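Local coordinates for protein tRNA modification GTPase mnmE (Chlorobium tepidum, PDB 3GEE) that probably hydrolyses GTP to help install a carboxymethylaminomethyl group on the wobble uridine of certain tRNAs, working as a homodimer that also binds a formyl-folate, at residues G15-A20 / E127-R131; L57-A61 / A82-R86; S223-R228 / V407-L412. All coordinates share one frame; numbering follows the deposited sequence.

Contact 1 (G15-A20 / E127-R131)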
loop_
_atom_site.group_PDB
_atom_site.type_symbol
_atom_site.label_atom_id
_atom_site.label_comp_id
_atom_site.label_asym_id
_atom_site.label_seq_id
_atom_site.Cartn_x
_atom_site.Cartn_y
_atom_site.Cartn_z
ATOM N N GLY A 15 20.367 -6.203 17.630
ATOM C CA GLY A 15 19.319 -5.639 18.484
ATOM C C GLY A 15 18.241 -6.654 18.809
ATOM O O GLY A 15 18.310 -7.804 18.366
ATOM N N HIS A 16 17.243 -6.235 19.584
ATOM C CA HIS A 16 16.066 -7.064 19.832
ATOM C C HIS A 16 15.403 -7.433 18.499
ATOM O O HIS A 16 15.311 -6.591 17.602
ATOM C CB HIS A 16 15.067 -6.326 20.728
ATOM C CG HIS A 16 14.038 -7.217 21.354
ATOM N ND1 HIS A 16 13.072 -7.874 20.620
ATOM C CD2 HIS A 16 13.825 -7.560 22.647
ATOM C CE1 HIS A 16 12.316 -8.589 21.433
ATOM N NE2 HIS A 16 12.750 -8.414 22.669
ATOM N N PRO A 17 14.964 -8.698 18.347
ATOM C CA PRO A 17 14.219 -9.015 17.128
ATOM C C PRO A 17 12.980 -8.135 17.021
ATOM O O PRO A 17 12.216 -8.011 17.983
ATOM C CB PRO A 17 13.831 -10.488 17.309
ATOM C CG PRO A 17 13.992 -10.755 18.772
ATOM C CD PRO A 17 15.112 -9.875 19.221
ATOM N N ILE A 18 12.819 -7.495 15.870
ATOM C CA ILE A 18 11.690 -6.611 15.630
ATOM C C ILE A 18 11.026 -6.984 14.320
ATOM O O ILE A 18 11.700 -7.421 13.387
ATOM C CB ILE A 18 12.110 -5.122 15.600
ATOM C CG1 ILE A 18 13.255 -4.898 14.608
ATOM C CG2 ILE A 18 12.499 -4.646 16.990
ATOM C CD1 ILE A 18 13.653 -3.453 14.439
ATOM N N ALA A 19 9.707 -6.813 14.261
ATOM C CA ALA A 19 8.924 -7.115 13.064
ATOM C C ALA A 19 8.086 -5.904 12.663
ATOM O O ALA A 19 7.766 -5.063 13.507
ATOM C CB ALA A 19 8.030 -8.316 13.313
ATOM N N ALA A 20 7.733 -5.826 11.378
ATOM C CA ALA A 20 6.943 -4.732 10.830
ATOM C C ALA A 20 6.446 -5.042 9.425
ATOM O O ALA A 20 7.139 -5.693 8.640
ATOM C CB ALA A 20 7.754 -3.461 10.808
ATOM N N GLU A 127 13.236 2.434 12.879
ATOM C CA GLU A 127 14.230 1.639 13.595
ATOM C C GLU A 127 15.153 0.844 12.668
ATOM O O GLU A 127 16.341 0.692 12.955
ATOM C CB GLU A 127 13.564 0.711 14.613
ATOM C CG GLU A 127 14.561 -0.012 15.503
ATOM C CD GLU A 127 13.924 -0.684 16.698
ATOM O OE1 GLU A 127 12.687 -0.900 16.673
ATOM O OE2 GLU A 127 14.668 -0.999 17.661
ATOM N N PHE A 128 14.609 0.347 11.561
ATOM C CA PHE A 128 15.405 -0.396 10.601
ATOM C C PHE A 128 16.538 0.453 10.044
ATOM O O PHE A 128 17.693 0.030 10.058
ATOM C CB PHE A 128 14.539 -0.947 9.473
ATOM C CG PHE A 128 13.622 -2.048 9.903
ATOM C CD1 PHE A 128 14.059 -3.367 9.925
ATOM C CD2 PHE A 128 12.314 -1.773 10.285
ATOM C CE1 PHE A 128 13.206 -4.396 10.330
ATOM C CE2 PHE A 128 11.453 -2.797 10.686
ATOM C CZ PHE A 128 11.900 -4.107 10.708
ATOM N N THR A 129 16.217 1.655 9.580
ATOM C CA THR A 129 17.236 2.548 9.039
ATOM C C THR A 129 18.146 3.042 10.158
ATOM O O THR A 129 19.348 3.219 9.958
ATOM C CB THR A 129 16.630 3.739 8.276
ATOM O OG1 THR A 129 15.751 3.260 7.245
ATOM C CG2 THR A 129 17.732 4.569 7.645
ATOM N N ARG A 130 17.570 3.245 11.339
ATOM C CA ARG A 130 18.344 3.614 12.515
ATOM C C ARG A 130 19.442 2.579 12.780
ATOM O O ARG A 130 20.591 2.933 13.080
ATOM C CB ARG A 130 17.431 3.728 13.731
ATOM C CG ARG A 130 18.094 4.311 14.944
ATOM C CD ARG A 130 17.314 3.970 16.186
ATOM N NE ARG A 130 17.260 5.119 17.082
ATOM C CZ ARG A 130 16.279 6.017 17.091
ATOM N NH1 ARG A 130 15.252 5.895 16.258
ATOM N NH2 ARG A 130 16.321 7.034 17.940
ATOM N N ARG A 131 19.085 1.302 12.663
ATOM C CA ARG A 131 20.042 0.226 12.875
ATOM C C ARG A 131 21.085 0.210 11.770
ATOM O O ARG A 131 22.262 -0.029 12.035
ATOM C CB ARG A 131 19.340 -1.123 12.984
ATOM C CG ARG A 131 18.722 -1.350 14.340
ATOM C CD ARG A 131 17.964 -2.644 14.385
ATOM N NE ARG A 131 17.426 -2.885 15.717
ATOM C CZ ARG A 131 16.815 -4.005 16.084
ATOM N NH1 ARG A 131 16.664 -4.997 15.217
ATOM N NH2 ARG A 131 16.358 -4.137 17.322
#
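I18 reaches from the strand at residues 18-20 to the first turn of helix 127-134, where its side chain lies among E127, F128 and R131. From CB its two branches part. CG2 runs beside the backbone N and meets E127 OE1 at 3.8 Å. CG1 is set between the backbone N and the carbonyl carbon (chi1 53°), which carries it to R131 NH1 at 3.5 Å. At the tip CD1 has two flat neighbours: it lies 3.5 Å above the plane of the R131 guanidinium, off its centre, and makes a CH-pi contact 4.2 Å from the centroid of the F128 ring. A20 CB meets that ring at its edge, 3.8 Å from F128 CE2.

The opposite guanidinium face of R131 is taken by G15 CA, so the charged group is layered between backbone and aliphatic carbon. In its own plane R131 NH2 donates to H16 O over 2.7 Å, on a carbonyl lone pair and fairly straight at 162°; NH1 adds a weak second bond to the same oxygen. An intrahelical salt bridge from R131 NH2 to E127 OE2 (3.6 Å) probably helps to set the rotation of the group, while E127 OE1 accepts a hydrogen bond from E124 N.

The result illustrates how one helix turn is fitted against a strand by combining polar and apolar grips. The F128 side chain lies about 8 Å from a bound folinic acid and makes a cation-pi contact with R34, which places the arrangement beside residues predicted to bind the formyl-folate in the TrmE N-terminal domain.

Contact 2 (L57-A61 / A82-R86)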
loop_
_atom_site.group_PDB
_atom_site.type_symbol
_atom_site.label_atom_id
_atom_site.label_comp_id
_atom_site.label_asym_id
_atom_site.label_seq_id
_atom_site.Cartn_x
_atom_site.Cartn_y
_atom_site.Cartn_z
ATOM N N LEU A 57 15.783 -22.489 7.529
ATOM C CA LEU A 57 16.199 -21.113 7.275
ATOM C C LEU A 57 17.507 -20.755 7.978
ATOM O O LEU A 57 18.379 -20.119 7.387
ATOM C CB LEU A 57 15.086 -20.137 7.688
ATOM C CG LEU A 57 14.176 -19.474 6.644
ATOM C CD1 LEU A 57 13.925 -20.326 5.403
ATOM C CD2 LEU A 57 12.857 -19.080 7.293
ATOM N N ALA A 58 17.640 -21.167 9.236
ATOM C CA ALA A 58 18.851 -20.907 10.005
ATOM C C ALA A 58 20.085 -21.576 9.390
ATOM O O ALA A 58 21.214 -21.259 9.761
ATOM C CB ALA A 58 18.666 -21.346 11.451
ATOM N N GLU A 59 19.858 -22.483 8.444
ATOM C CA GLU A 59 20.926 -23.200 7.758
ATOM C C GLU A 59 21.207 -22.636 6.367
ATOM O O GLU A 59 22.021 -23.183 5.627
ATOM C CB GLU A 59 20.555 -24.676 7.617
ATOM C CG GLU A 59 20.371 -25.434 8.925
ATOM C CD GLU A 59 19.895 -26.868 8.703
ATOM O OE1 GLU A 59 19.256 -27.147 7.659
ATOM O OE2 GLU A 59 20.162 -27.721 9.579
ATOM N N ALA A 60 20.539 -21.547 6.013
ATOM C CA ALA A 60 20.572 -21.036 4.643
ATOM C C ALA A 60 21.589 -19.922 4.449
ATOM O O ALA A 60 21.897 -19.177 5.379
ATOM C CB ALA A 60 19.195 -20.563 4.235
ATOM N N ALA A 61 22.103 -19.817 3.228
ATOM C CA ALA A 61 23.031 -18.754 2.867
ATOM C C ALA A 61 22.308 -17.413 2.746
ATOM O O ALA A 61 21.106 -17.362 2.504
ATOM C CB ALA A 61 23.717 -19.092 1.566
ATOM N N ALA A 82 10.323 -16.744 1.857
ATOM C CA ALA A 82 11.227 -16.177 2.850
ATOM C C ALA A 82 12.547 -15.812 2.196
ATOM O O ALA A 82 13.090 -16.587 1.406
ATOM C CB ALA A 82 11.436 -17.138 4.006
ATOM N N LEU A 83 13.044 -14.618 2.505
ATOM C CA LEU A 83 14.332 -14.175 1.998
ATOM C C LEU A 83 15.300 -14.022 3.156
ATOM O O LEU A 83 15.143 -13.130 4.001
ATOM C CB LEU A 83 14.207 -12.862 1.224
ATOM C CG LEU A 83 15.437 -12.345 0.470
ATOM C CD1 LEU A 83 16.115 -13.442 -0.328
ATOM C CD2 LEU A 83 15.054 -11.201 -0.447
ATOM N N VAL A 84 16.298 -14.899 3.190
ATOM C CA VAL A 84 17.307 -14.876 4.239
ATOM C C VAL A 84 18.385 -13.842 3.905
ATOM O O VAL A 84 18.831 -13.751 2.760
ATOM C CB VAL A 84 17.929 -16.290 4.443
ATOM C CG1 VAL A 84 19.027 -16.265 5.493
ATOM C CG2 VAL A 84 16.847 -17.304 4.827
ATOM N N PHE A 85 18.750 -13.043 4.904
ATOM C CA PHE A 85 19.908 -12.157 4.841
ATOM C C PHE A 85 20.734 -12.451 6.074
ATOM O O PHE A 85 20.182 -12.686 7.158
ATOM C CB PHE A 85 19.514 -10.686 4.914
ATOM C CG PHE A 85 18.713 -10.191 3.752
ATOM C CD1 PHE A 85 17.319 -10.218 3.788
ATOM C CD2 PHE A 85 19.342 -9.641 2.650
ATOM C CE1 PHE A 85 16.563 -9.739 2.725
ATOM C CE2 PHE A 85 18.596 -9.158 1.581
ATOM C CZ PHE A 85 17.200 -9.205 1.621
ATOM N N ARG A 86 22.055 -12.400 5.928
ATOM C CA ARG A 86 22.944 -12.761 7.022
ATOM C C ARG A 86 23.997 -11.722 7.346
ATOM O O ARG A 86 24.214 -10.771 6.592
ATOM C CB ARG A 86 23.644 -14.079 6.706
ATOM C CG ARG A 86 22.809 -15.291 6.971
ATOM C CD ARG A 86 23.683 -16.493 7.131
ATOM N NE ARG A 86 22.889 -17.704 7.261
ATOM C CZ ARG A 86 22.566 -18.276 8.417
ATOM N NH1 ARG A 86 22.970 -17.758 9.571
ATOM N NH2 ARG A 86 21.838 -19.380 8.409
#
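R86 turns CG away from its own carbonyl carbon (chi1 -80°) and then runs extended as far as NE, which delivers its guanidinium to the backbone of A58 and A60. V84 has CG1 anti to the backbone N (chi1 177°), and CG2, beside that N, is thereby aimed at L57 and A60. The firmer polar link is R86 NE to A60 O, 2.6 Å at 163°, with the oxygen in the guanidinium plane and the donor nearly on the line of the carbonyl bond. NH2 adds a weak bond to the same oxygen. It also points to A58 O, which like A60 O lies near the guanidinium edge, but the modelled separation is too short to be trusted. The 57-61 loop brings these carbonyls together partly through a turn closed by A60 N and L57 O, 2.9 Å apart.

In the sheet of the TrmE N-terminal domain, the strand at 82-85 turns A82 and V84 toward this loop, while L83 and F85 pack on A65 and I81 of the second subunit. V84 CG2 is 3.9 Å from L57 CG and 4.1 Å from A60 CB; an alanine here would probably open a gap between loop and strand, with L57 and A60 losing their shared methyl partner. Further back along the strand, L57 CD2 meets A82 CB at 4.1 Å. The start of the loop is held to helix 40-47, where D45 accepts hydrogen bonds from the amides of L57 and A58.

Contact 3 (S223-R228 / V407-L412)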
loop_
_atom_site.group_PDB
_atom_site.type_symbol
_atom_site.label_atom_id
_atom_site.label_comp_id
_atom_site.label_asym_id
_atom_site.label_seq_id
_atom_site.Cartn_x
_atom_site.Cartn_y
_atom_site.Cartn_z
ATOM N N SER A 223 23.833 26.808 -1.220
ATOM C CA SER A 223 22.884 25.963 -1.950
ATOM C C SER A 223 21.579 25.692 -1.193
ATOM O O SER A 223 20.573 25.323 -1.803
ATOM C CB SER A 223 23.539 24.642 -2.378
ATOM O OG SER A 223 23.895 23.845 -1.262
ATOM N N TYR A 224 21.601 25.887 0.124
ATOM C CA TYR A 224 20.431 25.643 0.972
ATOM C C TYR A 224 19.216 26.482 0.573
ATOM O O TYR A 224 18.075 26.081 0.813
ATOM C CB TYR A 224 20.777 25.862 2.447
ATOM C CG TYR A 224 19.619 25.637 3.394
ATOM C CD1 TYR A 224 19.111 26.683 4.161
ATOM C CD2 TYR A 224 19.021 24.380 3.513
ATOM C CE1 TYR A 224 18.046 26.484 5.034
ATOM C CE2 TYR A 224 17.952 24.169 4.379
ATOM C CZ TYR A 224 17.472 25.226 5.136
ATOM O OH TYR A 224 16.415 25.026 5.995
ATOM N N GLN A 225 19.470 27.639 -0.038
ATOM C CA GLN A 225 18.410 28.513 -0.536
ATOM C C GLN A 225 17.585 27.799 -1.610
ATOM O O GLN A 225 16.353 27.805 -1.556
ATOM C CB GLN A 225 19.003 29.818 -1.080
ATOM C CG GLN A 225 18.137 31.059 -0.844
ATOM C CD GLN A 225 18.327 31.677 0.542
ATOM O OE1 GLN A 225 18.455 30.971 1.550
ATOM N NE2 GLN A 225 18.339 33.005 0.594
ATOM N N HIS A 226 18.270 27.174 -2.568
ATOM C CA HIS A 226 17.621 26.344 -3.588
ATOM C C HIS A 226 17.164 25.016 -3.006
ATOM O O HIS A 226 16.069 24.542 -3.312
ATOM C CB HIS A 226 18.566 26.076 -4.766
ATOM C CG HIS A 226 18.560 27.150 -5.808
ATOM N ND1 HIS A 226 17.483 27.370 -6.642
ATOM C CD2 HIS A 226 19.502 28.056 -6.163
ATOM C CE1 HIS A 226 17.761 28.369 -7.461
ATOM N NE2 HIS A 226 18.978 28.806 -7.190
ATOM N N GLY A 227 18.018 24.430 -2.169
ATOM C CA GLY A 227 17.805 23.108 -1.585
ATOM C C GLY A 227 16.524 22.957 -0.792
ATOM O O GLY A 227 15.785 21.998 -0.996
ATOM N N ARG A 228 16.261 23.906 0.107
ATOM C CA ARG A 228 15.043 23.896 0.926
ATOM C C ARG A 228 13.783 23.903 0.056
ATOM O O ARG A 228 12.796 23.230 0.367
ATOM C CB ARG A 228 15.027 25.084 1.893
ATOM C CG ARG A 228 14.212 24.840 3.160
ATOM C CD ARG A 228 13.912 26.133 3.913
ATOM N NE ARG A 228 12.834 26.894 3.283
ATOM C CZ ARG A 228 12.377 28.069 3.712
ATOM N NH1 ARG A 228 12.894 28.652 4.789
ATOM N NH2 ARG A 228 11.395 28.667 3.058
ATOM N N VAL A 407 26.339 19.784 -5.554
ATOM C CA VAL A 407 25.166 19.153 -4.948
ATOM C C VAL A 407 24.457 20.086 -3.972
ATOM O O VAL A 407 25.101 20.845 -3.246
ATOM C CB VAL A 407 25.525 17.822 -4.245
ATOM C CG1 VAL A 407 25.794 16.736 -5.280
ATOM C CG2 VAL A 407 26.721 17.992 -3.299
ATOM N N LEU A 408 23.129 20.022 -3.963
ATOM C CA LEU A 408 22.321 20.901 -3.122
ATOM C C LEU A 408 22.259 20.383 -1.695
ATOM O O LEU A 408 21.850 19.251 -1.462
ATOM C CB LEU A 408 20.895 21.030 -3.676
ATOM C CG LEU A 408 20.648 21.283 -5.169
ATOM C CD1 LEU A 408 19.155 21.258 -5.467
ATOM C CD2 LEU A 408 21.270 22.593 -5.644
ATOM N N VAL A 409 22.674 21.205 -0.739
ATOM C CA VAL A 409 22.435 20.873 0.659
ATOM C C VAL A 409 20.988 21.227 1.002
ATOM O O VAL A 409 20.491 22.291 0.634
ATOM C CB VAL A 409 23.454 21.547 1.631
ATOM C CG1 VAL A 409 23.274 23.046 1.677
ATOM C CG2 VAL A 409 23.326 20.967 3.030
ATOM N N THR A 410 20.308 20.304 1.670
ATOM C CA THR A 410 18.972 20.550 2.184
ATOM C C THR A 410 18.997 20.413 3.703
ATOM O O THR A 410 20.057 20.163 4.285
ATOM C CB THR A 410 17.960 19.550 1.622
ATOM O OG1 THR A 410 18.345 19.150 0.302
ATOM C CG2 THR A 410 16.604 20.195 1.580
ATOM N N SER A 411 17.836 20.573 4.336
ATOM C CA SER A 411 17.683 20.344 5.775
ATOM C C SER A 411 18.407 21.375 6.651
ATOM O O SER A 411 19.642 21.460 6.676
ATOM C CB SER A 411 18.067 18.903 6.153
ATOM O OG SER A 411 18.524 18.813 7.491
ATOM N N LEU A 412 17.601 22.149 7.368
ATOM C CA LEU A 412 18.075 23.126 8.336
ATOM C C LEU A 412 19.261 22.610 9.166
ATOM O O LEU A 412 20.273 23.310 9.318
ATOM C CB LEU A 412 16.906 23.527 9.241
ATOM C CG LEU A 412 17.057 24.610 10.304
ATOM C CD1 LEU A 412 17.183 25.992 9.674
ATOM C CD2 LEU A 412 15.858 24.549 11.231
#
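S223 OG accepts the backbone N-H of V409 in an almost straight bond, 3.0 Å at 171°, joining helix 203-232 of the MnmE helical domain to the extended lead-in of helix 412-432. The second point of approach is V409 O, which receives CA-H...O contacts from Y224 CA (3.4 Å) and from G227 CA (3.6 Å). At G227 the extended 407-412 backbone comes so near that a CB would probably crowd V409 O, consistent with a glycine at this point. Y224 has CG anti to the backbone N (chi1 180°), which lays the ring along the 409-412 backbone: V409 O sits at its edge in plane, and CZ is 4.5 Å from L412 CB. Y224 CB itself rests on V409 CG1 at 3.8 Å.

A second shell supports these groups. S223 OG is also hydrogen-bonded to L220 O, one turn back along its helix, and the Y224 ring stacks with Y415. S411, at the N-cap position, marks where helix 412-432 starts. One face of the Y224 ring carries R228 CB, 3.9 Å above its plane, and R228 NH2 and NH1 form salt bridges to D314 OD1 and E312 OE1, respectively.

In the fold
From the N terminus, the chain enters the sheet of the TrmE N-terminal domain at strand 18-21, and contact 1 closes a long loop when helix 127-134 returns to that strand. Contact 2 is nested inside this loop, closing a shorter one from residues 57-61 to the end of strand 76-85. The two reach the same sheet, with centres about 17 Å apart and no touch. Contact 3 follows in series within the helical domain: 178 residues, including the GTP-binding domain, run between helix 203-232 and the approach to helix 412-432. Contact 3 thus brings the entry and exit of the inserted G domain together; its centre is about 30 Å from that of contact 1.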